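Local coordinates for zinc transport protein ZntB (Vibrio parahaemolyticus RIMD 2210633, PDB 3CK6) that probably works as a zinc:proton symporter that takes up zinc, its cytoplasmic domain assembling into a funnel-shaped homopentamer, at residues D42-L47 with V52-V57; D75-I80 with S200-V205. The protein carries 1 engineered substitution. All blocks are in the same frame, centred on the assembly; numbering follows the deposited sequence.

Contacts 1 and 2 lie on opposite faces of the same mixed sheet, their centres about 19 Å apart. Contact 1 (42-47 with 52-57) joins two short consecutive helices: Val52 and Thr56 rest on strand 96-103, Leu47 on strand 106-111. Contact 2 (75-80 with 200-205) ties the start of strand 77-83, next to 96-103 in the sheet, to the turn after the long helix 173-199. Three of five touching residues are buried in contact 1, two of five in contact 2. Contact 1 combines aliphatic packing with a backbone bond and a partly exposed arginine; contact 2 consists of an aromatic edge, a water, a Phe77-Leu204 apolar contact and two close carboxylates. They meet where Thr56 packs on Met78.

Contact 1 of 2, residues D42-L47 with V52-V57; sequences DIRGWL and VPRATV. Engineered in segment 42-47: Gly45 (natural residue Ser).
Arg44 reaches from helix 43-49 to helix 54-60 and lays one guanidinium face over Val57, whose CG1 lies 3.5 Å from NH2, offset from the centre of the group. The aliphatic part of Arg44 runs out straight and then bends at chi3 (-69°), which turns the flat group across the methyl. Arg54 approaches the same guanidinium obliquely, its CD 3.9 Å from Arg44 NH2. The two guanidinium planes stand 79° apart, so the arginines do not stack, although Arg44 NH2 and Arg54 NE are separated by only 4.6 Å. Below the arginines the aliphatic groups pair off. Val57 divides its branches: CG1 serves Arg44, while CG2 meets CB of Leu47 at 3.8 Å. Leu47 and Val52 lie side by side and point the same way, with Leu47 CD2 4.2 Å from Val52 CG2; Val52 CG2 also sits 3.3 Å from Leu47 O. The same carbonyl oxygen accepts from Val52 N at 3.0 Å, with an N-H...O angle of 161°, a backbone bond that spans the end of the first helix and the turn, just before Pro53, the N-cap of the second helix. The result is a helical hairpin lying on the sheet of the CorA-like domain; from its second helix, Ala55 and Thr56 pack against Gln211 and Phe214 of a neighbouring subunit. Salt bridges from Arg44 NH2 to Asp58 and Glu48 supply two acids beside the arginine pair, which would be expected to offset the proximity of like charges, while aliphatic groups of Leu47, Val52 and Val57 pack below.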
loop_
_atom_site.group_PDB
_atom_site.type_symbol
_atom_site.label_atom_id
_atom_site.label_comp_id
_atom_site.label_asym_id
_atom_site.label_seq_id
_atom_site.Cartn_x
_atom_site.Cartn_y
_atom_site.Cartn_z
ATOM N N ASP E 42 -8.399 -43.649 0.228
ATOM C CA ASP E 42 -9.587 -43.824 -0.623
ATOM C C ASP E 42 -10.243 -42.534 -1.152
ATOM O O ASP E 42 -11.096 -42.605 -2.050
ATOM C CB ASP E 42 -10.658 -44.633 0.127
ATOM C CG ASP E 42 -10.284 -46.113 0.344
ATOM O OD1 ASP E 42 -9.251 -46.605 -0.169
ATOM O OD2 ASP E 42 -11.056 -46.790 1.056
ATOM N N ILE E 43 -9.890 -41.373 -0.592
ATOM C CA ILE E 43 -10.622 -40.133 -0.929
ATOM C C ILE E 43 -10.387 -39.651 -2.365
ATOM O O ILE E 43 -11.336 -39.266 -3.050
ATOM C CB ILE E 43 -10.421 -38.983 0.105
ATOM C CG1 ILE E 43 -11.410 -37.824 -0.197
ATOM C CG2 ILE E 43 -8.956 -38.552 0.172
ATOM C CD1 ILE E 43 -11.316 -36.633 0.789
ATOM N N ARG E 44 -9.141 -39.694 -2.829
ATOM C CA ARG E 44 -8.854 -39.304 -4.205
ATOM C C ARG E 44 -9.685 -40.098 -5.222
ATOM O O ARG E 44 -10.194 -39.528 -6.193
ATOM C CB ARG E 44 -7.362 -39.458 -4.538
ATOM C CG ARG E 44 -7.060 -39.214 -6.014
ATOM C CD ARG E 44 -5.575 -39.333 -6.309
ATOM N NE ARG E 44 -4.807 -38.240 -5.721
ATOM C CZ ARG E 44 -4.610 -37.053 -6.295
ATOM N NH1 ARG E 44 -3.865 -36.142 -5.670
ATOM N NH2 ARG E 44 -5.156 -36.778 -7.490
ATOM N N GLY E 45 -9.791 -41.412 -5.016
ATOM C CA GLY E 45 -10.527 -42.276 -5.945
ATOM C C GLY E 45 -11.991 -41.890 -6.009
ATOM O O GLY E 45 -12.585 -41.783 -7.099
ATOM N N TRP E 46 -12.573 -41.676 -4.833
ATOM C CA TRP E 46 -13.957 -41.245 -4.722
ATOM C C TRP E 46 -14.206 -39.927 -5.458
ATOM O O TRP E 46 -15.154 -39.822 -6.241
ATOM C CB TRP E 46 -14.328 -41.120 -3.252
ATOM C CG TRP E 46 -15.734 -40.764 -2.986
ATOM C CD1 TRP E 46 -16.839 -41.550 -3.175
ATOM C CD2 TRP E 46 -16.205 -39.529 -2.444
ATOM N NE1 TRP E 46 -17.975 -40.864 -2.795
ATOM C CE2 TRP E 46 -17.613 -39.621 -2.346
ATOM C CE3 TRP E 46 -15.572 -38.344 -2.041
ATOM C CZ2 TRP E 46 -18.392 -38.588 -1.836
ATOM C CZ3 TRP E 46 -16.351 -37.307 -1.544
ATOM C CH2 TRP E 46 -17.758 -37.438 -1.464
ATOM N N LEU E 47 -13.340 -38.943 -5.223
ATOM C CA LEU E 47 -13.468 -37.619 -5.861
ATOM C C LEU E 47 -13.391 -37.706 -7.392
ATOM O O LEU E 47 -14.216 -37.118 -8.109
ATOM C CB LEU E 47 -12.398 -36.661 -5.311
ATOM C CG LEU E 47 -12.612 -36.190 -3.864
ATOM C CD1 LEU E 47 -11.397 -35.473 -3.339
ATOM C CD2 LEU E 47 -13.844 -35.292 -3.739
ATOM N N VAL E 52 -14.581 -35.051 -10.257
ATOM C CA VAL E 52 -13.837 -33.849 -9.887
ATOM C C VAL E 52 -12.536 -33.909 -10.693
ATOM O O VAL E 52 -11.870 -34.944 -10.689
ATOM C CB VAL E 52 -13.512 -33.778 -8.368
ATOM C CG1 VAL E 52 -12.772 -32.468 -8.033
ATOM C CG2 VAL E 52 -14.804 -33.915 -7.543
ATOM N N PRO E 53 -12.184 -32.824 -11.409
ATOM C CA PRO E 53 -10.953 -32.879 -12.203
ATOM C C PRO E 53 -9.704 -33.132 -11.360
ATOM O O PRO E 53 -9.594 -32.653 -10.225
ATOM C CB PRO E 53 -10.907 -31.501 -12.886
ATOM C CG PRO E 53 -12.361 -31.069 -12.918
ATOM C CD PRO E 53 -12.872 -31.529 -11.575
ATOM N N ARG E 54 -8.794 -33.901 -11.951
ATOM C CA ARG E 54 -7.533 -34.326 -11.356
ATOM C C ARG E 54 -6.740 -33.225 -10.654
ATOM O O ARG E 54 -6.290 -33.425 -9.530
ATOM C CB ARG E 54 -6.664 -34.981 -12.433
ATOM C CG ARG E 54 -5.229 -35.275 -12.039
ATOM C CD ARG E 54 -5.117 -36.635 -11.370
ATOM N NE ARG E 54 -4.042 -37.442 -11.948
ATOM C CZ ARG E 54 -4.226 -38.389 -12.871
ATOM N NH1 ARG E 54 -3.184 -39.070 -13.336
ATOM N NH2 ARG E 54 -5.449 -38.659 -13.328
ATOM N N ALA E 55 -6.563 -32.086 -11.324
ATOM C CA ALA E 55 -5.753 -30.990 -10.787
ATOM C C ALA E 55 -6.409 -30.294 -9.588
ATOM O O ALA E 55 -5.715 -29.814 -8.675
ATOM C CB ALA E 55 -5.418 -29.990 -11.877
ATOM N N THR E 56 -7.737 -30.266 -9.599
ATOM C CA THR E 56 -8.553 -29.757 -8.488
ATOM C C THR E 56 -8.416 -30.685 -7.296
ATOM O O THR E 56 -8.202 -30.221 -6.170
ATOM C CB THR E 56 -10.026 -29.611 -8.890
ATOM O OG1 THR E 56 -10.122 -28.752 -10.035
ATOM C CG2 THR E 56 -10.869 -29.047 -7.761
ATOM N N VAL E 57 -8.490 -31.992 -7.547
ATOM C CA VAL E 57 -8.202 -32.977 -6.508
ATOM C C VAL E 57 -6.762 -32.793 -5.959
ATOM O O VAL E 57 -6.568 -32.741 -4.738
ATOM C CB VAL E 57 -8.436 -34.435 -7.004
ATOM C CG1 VAL E 57 -8.038 -35.428 -5.934
ATOM C CG2 VAL E 57 -9.915 -34.644 -7.379
#

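Contact 2 of 2, residues D75-I80 with S200-V205; sequences DNFMLI and SESELV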
loop_
_atom_site.group_PDB
_atom_site.type_symbol
_atom_site.label_atom_id
_atom_site.label_comp_id
_atom_site.label_asym_id
_atom_site.label_seq_id
_atom_site.Cartn_x
_atom_site.Cartn_y
_atom_site.Cartn_z
ATOM N N ASP E 75 -21.154 -23.498 -11.271
ATOM C CA ASP E 75 -21.282 -22.867 -9.969
ATOM C C ASP E 75 -20.320 -23.408 -8.901
ATOM O O ASP E 75 -20.453 -23.060 -7.728
ATOM C CB ASP E 75 -22.735 -22.947 -9.498
ATOM C CG ASP E 75 -23.679 -22.182 -10.410
ATOM O OD1 ASP E 75 -23.423 -20.982 -10.672
ATOM O OD2 ASP E 75 -24.669 -22.783 -10.873
ATOM N N ASN E 76 -19.338 -24.211 -9.315
ATOM C CA ASN E 76 -18.422 -24.872 -8.383
ATOM C C ASN E 76 -17.334 -23.941 -7.889
ATOM O O ASN E 76 -16.961 -22.960 -8.561
ATOM C CB ASN E 76 -17.764 -26.118 -9.019
ATOM C CG ASN E 76 -18.793 -27.064 -9.644
ATOM O OD1 ASN E 76 -19.905 -27.194 -9.148
ATOM N ND2 ASN E 76 -18.422 -27.709 -10.739
ATOM N N PHE E 77 -16.840 -24.248 -6.704
ATOM C CA PHE E 77 -15.675 -23.539 -6.185
ATOM C C PHE E 77 -14.938 -24.365 -5.164
ATOM O O PHE E 77 -15.454 -25.389 -4.677
ATOM C CB PHE E 77 -16.052 -22.145 -5.616
ATOM C CG PHE E 77 -16.937 -22.169 -4.387
ATOM C CD1 PHE E 77 -16.420 -22.495 -3.124
ATOM C CD2 PHE E 77 -18.274 -21.773 -4.482
ATOM C CE1 PHE E 77 -17.249 -22.476 -1.967
ATOM C CE2 PHE E 77 -19.105 -21.746 -3.337
ATOM C CZ PHE E 77 -18.608 -22.096 -2.089
HETATM N N MSE E 78 -13.720 -23.921 -4.854
HETATM C CA MSE E 78 -12.977 -24.443 -3.699
HETATM C C MSE E 78 -12.749 -23.315 -2.733
HETATM O O MSE E 78 -12.353 -22.229 -3.145
HETATM C CB MSE E 78 -11.618 -25.005 -4.112
HETATM C CG MSE E 78 -10.800 -25.635 -2.945
HETATM SE SE MSE E 78 -9.106 -26.383 -3.649
HETATM C CE MSE E 78 -9.817 -27.640 -4.830
ATOM N N LEU E 79 -12.966 -23.595 -1.452
ATOM C CA LEU E 79 -12.651 -22.672 -0.372
ATOM C C LEU E 79 -11.771 -23.358 0.671
ATOM O O LEU E 79 -12.119 -24.401 1.236
ATOM C CB LEU E 79 -13.926 -22.168 0.313
ATOM C CG LEU E 79 -13.755 -21.137 1.423
ATOM C CD1 LEU E 79 -13.191 -19.806 0.887
ATOM C CD2 LEU E 79 -15.098 -20.926 2.110
ATOM N N ILE E 80 -10.628 -22.745 0.925
ATOM C CA ILE E 80 -9.695 -23.256 1.906
ATOM C C ILE E 80 -9.604 -22.301 3.065
ATOM O O ILE E 80 -9.442 -21.102 2.848
ATOM C CB ILE E 80 -8.295 -23.506 1.251
ATOM C CG1 ILE E 80 -8.449 -24.562 0.145
ATOM C CG2 ILE E 80 -7.246 -23.896 2.327
ATOM C CD1 ILE E 80 -7.239 -24.728 -0.798
ATOM N N SER E 200 -17.831 -13.378 -5.423
ATOM C CA SER E 200 -18.140 -14.399 -6.438
ATOM C C SER E 200 -19.623 -14.445 -6.814
ATOM O O SER E 200 -19.971 -14.907 -7.907
ATOM C CB SER E 200 -17.657 -15.794 -5.986
ATOM O OG SER E 200 -18.559 -16.412 -5.066
ATOM N N GLU E 201 -20.492 -13.971 -5.912
ATOM C CA GLU E 201 -21.952 -13.988 -6.145
ATOM C C GLU E 201 -22.477 -15.415 -6.176
ATOM O O GLU E 201 -23.451 -15.701 -6.858
ATOM C CB GLU E 201 -22.322 -13.330 -7.475
ATOM C CG GLU E 201 -21.448 -12.185 -7.880
ATOM C CD GLU E 201 -22.065 -10.881 -7.551
ATOM O OE1 GLU E 201 -22.058 -10.498 -6.355
ATOM O OE2 GLU E 201 -22.564 -10.249 -8.496
ATOM N N SER E 202 -21.803 -16.309 -5.455
ATOM C CA SER E 202 -22.262 -17.681 -5.297
ATOM C C SER E 202 -23.653 -17.668 -4.710
ATOM O O SER E 202 -23.933 -16.852 -3.822
ATOM C CB SER E 202 -21.334 -18.453 -4.333
ATOM O OG SER E 202 -21.856 -19.751 -4.070
ATOM N N GLU E 203 -24.504 -18.577 -5.194
ATOM C CA GLU E 203 -25.857 -18.774 -4.663
ATOM C C GLU E 203 -25.856 -19.012 -3.137
ATOM O O GLU E 203 -26.779 -18.591 -2.426
ATOM C CB GLU E 203 -26.582 -19.917 -5.416
ATOM C CG GLU E 203 -25.812 -21.268 -5.379
ATOM C CD GLU E 203 -26.172 -22.244 -6.510
ATOM O OE1 GLU E 203 -27.166 -22.019 -7.239
ATOM O OE2 GLU E 203 -25.444 -23.251 -6.661
ATOM N N LEU E 204 -24.791 -19.635 -2.638
ATOM C CA LEU E 204 -24.628 -19.839 -1.212
ATOM C C LEU E 204 -24.414 -18.532 -0.451
ATOM O O LEU E 204 -24.621 -18.497 0.759
ATOM C CB LEU E 204 -23.440 -20.787 -0.924
ATOM C CG LEU E 204 -23.523 -22.178 -1.567
ATOM C CD1 LEU E 204 -22.337 -23.010 -1.114
ATOM C CD2 LEU E 204 -24.826 -22.896 -1.227
ATOM N N VAL E 205 -23.950 -17.493 -1.143
ATOM C CA VAL E 205 -23.706 -16.192 -0.538
ATOM C C VAL E 205 -24.905 -15.262 -0.772
ATOM O O VAL E 205 -25.366 -14.586 0.144
ATOM C CB VAL E 205 -22.396 -15.559 -1.077
ATOM C CG1 VAL E 205 -22.289 -14.063 -0.665
ATOM C CG2 VAL E 205 -21.153 -16.359 -0.587
HETATM O O HOH W 1 -21.318 -21.029 -6.468
#
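Ser202 OG is joined through a water, 2.8 Å from it, to Asp75 O across the contact, and also accepts from Leu204 N at 3.3 Å. The water donates to that carbonyl oxygen, but the 2.5 Å between it and Asp75 O is unusually short, and this half of the bridge is doubtful in detail. Ser202 is the N-cap of helix 203-206, and the bond from Leu204 N caps it; a chi1 of 174° sets OG toward the water and the Phe77 ring edge. Just before it, Ser200 OG accepts from Ser202 N in an ST turn, so two serines, separated by one residue, shape the chain between helix 173-199 and the short helix. In the CorA-like domain the helical turn lies beside the start of strand 77-83, where Phe77 meets it. The Phe77 ring presents its edge to the serine, with CE2 3.5 Å from Ser202 OG, and the bridging water lies in the ring plane at that edge. Leu204 CD1 comes in obliquely to Phe77 CZ at 4.0 Å, while Phe69, Tyr102, Leu138 and Leu197 also surround the ring. At the exposed border, Glu203 brings OE2 within 3.9 Å of Asp75 CB. The two carboxylates stay near each other, Asp75 OD2 and Glu203 OE2 being 4.3 Å apart, and the glutamate oxygen finds a hydrogen-bond partner in Tyr102 OH.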